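Side-chain contact in YokD protein (Bacillus subtilis, PDB 2NYG), which probably acts as an acetyl-coenzyme A-dependent N-acetyltransferase of the antibiotic N-acetyltransferase family and may contribute to antibiotic resistance: residues Ala55-Val60 with Gly64-Pro69. Residues are numbered along the deposited sequence; the frame is centred on the assembly and turned at random.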
loop_
_atom_site.group_PDB
_atom_site.type_symbol
_atom_site.label_atom_id
_atom_site.label_comp_id
_atom_site.label_asym_id
_atom_site.label_seq_id
_atom_site.Cartn_x
_atom_site.Cartn_y
_atom_site.Cartn_z
ATOM N N ALA A 55 -6.249 -0.193 -16.124
ATOM C CA ALA A 55 -6.332 0.553 -17.364
ATOM C C ALA A 55 -4.968 0.465 -18.038
ATOM O O ALA A 55 -4.863 0.400 -19.260
ATOM C CB ALA A 55 -6.702 2.007 -17.076
ATOM N N LEU A 56 -3.917 0.450 -17.235
ATOM C CA LEU A 56 -2.579 0.351 -17.776
ATOM C C LEU A 56 -2.379 -1.025 -18.365
ATOM O O LEU A 56 -1.801 -1.176 -19.442
ATOM C CB LEU A 56 -1.540 0.621 -16.681
ATOM C CG LEU A 56 -1.167 2.099 -16.551
ATOM C CD1 LEU A 56 -0.641 2.410 -15.165
ATOM C CD2 LEU A 56 -0.147 2.428 -17.624
ATOM N N ILE A 57 -2.876 -2.026 -17.652
ATOM C CA ILE A 57 -2.764 -3.410 -18.092
ATOM C C ILE A 57 -3.616 -3.664 -19.341
ATOM O O ILE A 57 -3.195 -4.351 -20.276
ATOM C CB ILE A 57 -3.150 -4.362 -16.934
ATOM C CG1 ILE A 57 -2.020 -4.366 -15.909
ATOM C CG2 ILE A 57 -3.415 -5.745 -17.445
ATOM C CD1 ILE A 57 -2.199 -5.285 -14.758
ATOM N N ASP A 58 -4.803 -3.074 -19.363
ATOM C CA ASP A 58 -5.706 -3.230 -20.487
ATOM C C ASP A 58 -5.094 -2.700 -21.761
ATOM O O ASP A 58 -5.258 -3.278 -22.837
ATOM C CB ASP A 58 -7.008 -2.485 -20.218
ATOM C CG ASP A 58 -7.969 -3.292 -19.396
ATOM O OD1 ASP A 58 -7.514 -4.281 -18.771
ATOM O OD2 ASP A 58 -9.170 -2.931 -19.378
ATOM N N VAL A 59 -4.376 -1.594 -21.634
ATOM C CA VAL A 59 -3.776 -0.985 -22.793
ATOM C C VAL A 59 -2.536 -1.732 -23.224
ATOM O O VAL A 59 -2.460 -2.216 -24.354
ATOM C CB VAL A 59 -3.447 0.485 -22.511
ATOM C CG1 VAL A 59 -2.807 1.124 -23.732
ATOM C CG2 VAL A 59 -4.719 1.225 -22.136
ATOM N N VAL A 60 -1.580 -1.858 -22.311
ATOM C CA VAL A 60 -0.314 -2.511 -22.621
ATOM C C VAL A 60 -0.407 -4.014 -22.889
ATOM O O VAL A 60 0.527 -4.618 -23.414
ATOM C CB VAL A 60 0.719 -2.224 -21.506
ATOM C CG1 VAL A 60 0.988 -3.469 -20.675
ATOM C CG2 VAL A 60 1.985 -1.702 -22.124
ATOM N N GLY A 64 2.612 -6.594 -23.385
ATOM C CA GLY A 64 3.336 -5.405 -22.980
ATOM C C GLY A 64 3.933 -5.615 -21.595
ATOM O O GLY A 64 3.709 -6.642 -20.951
ATOM N N THR A 65 4.694 -4.635 -21.127
ATOM C CA THR A 65 5.339 -4.742 -19.826
ATOM C C THR A 65 5.269 -3.387 -19.134
ATOM O O THR A 65 5.657 -2.393 -19.724
ATOM C CB THR A 65 6.857 -5.146 -19.982
ATOM O OG1 THR A 65 6.979 -6.358 -20.745
ATOM C CG2 THR A 65 7.499 -5.363 -18.635
ATOM N N ILE A 66 4.752 -3.334 -17.908
ATOM C CA ILE A 66 4.724 -2.069 -17.190
ATOM C C ILE A 66 5.663 -2.131 -15.992
ATOM O O ILE A 66 5.590 -3.034 -15.161
ATOM C CB ILE A 66 3.308 -1.654 -16.727
ATOM C CG1 ILE A 66 2.775 -2.604 -15.686
ATOM C CG2 ILE A 66 2.359 -1.649 -17.901
ATOM C CD1 ILE A 66 1.336 -2.323 -15.371
ATOM N N VAL A 67 6.569 -1.161 -15.939
ATOM C CA VAL A 67 7.552 -1.071 -14.873
ATOM C C VAL A 67 7.340 0.219 -14.081
ATOM O O VAL A 67 6.892 1.234 -14.626
ATOM C CB VAL A 67 9.006 -1.073 -15.442
ATOM C CG1 VAL A 67 10.009 -0.989 -14.308
ATOM C CG2 VAL A 67 9.251 -2.317 -16.270
ATOM N N MET A 68 7.652 0.169 -12.793
ATOM C CA MET A 68 7.520 1.335 -11.952
ATOM C C MET A 68 8.636 1.310 -10.947
ATOM O O MET A 68 9.091 0.247 -10.546
ATOM C CB MET A 68 6.192 1.335 -11.196
ATOM C CG MET A 68 4.967 1.512 -12.048
ATOM S SD MET A 68 3.476 1.687 -11.057
ATOM C CE MET A 68 2.233 1.034 -12.149
ATOM N N PRO A 69 9.096 2.491 -10.523
ATOM C CA PRO A 69 10.167 2.580 -9.541
ATOM C C PRO A 69 9.502 2.350 -8.198
ATOM O O PRO A 69 8.424 2.872 -7.947
ATOM C CB PRO A 69 10.671 4.003 -9.732
ATOM C CG PRO A 69 9.429 4.738 -10.026
ATOM C CD PRO A 69 8.708 3.831 -10.996
#
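I66 lays its CG2 methyl against CG1 of V60 at 3.6 Å, while CD1, at the far end of the longer branch, meets CG1 of I57 at 4.0 Å, the two isoleucine side chains crossing at about a right angle. With chi1 at 66°, CG1 of I66 sits between the backbone N and the carbonyl carbon, and the extended chi2 then carries CD1 up to the helix, where CB of L56 is 4.3 Å away. Helix 48-60 and strand 65-69 are the last two elements of a beta-alpha-beta unit that starts with strand 32-37, and their short segments run at 142°, the axes approaching to 8.8 Å. Nearer the coenzyme A, the layer continues through CE of M68, 4.4 Å from CD1 of L56; M68 also packs on I115, V116 and F119 of helix 114-119. At the other end, the chain turns tightly from helix into strand, with CA of V60 and CA of G64 4.7 Å apart. V60 spreads its second methyl, CG2, over the backbone there, 4.0 Å from CA of G64. T65 faces away from the helix, its OG1 hydrogen-bonded to the backbone N of H141.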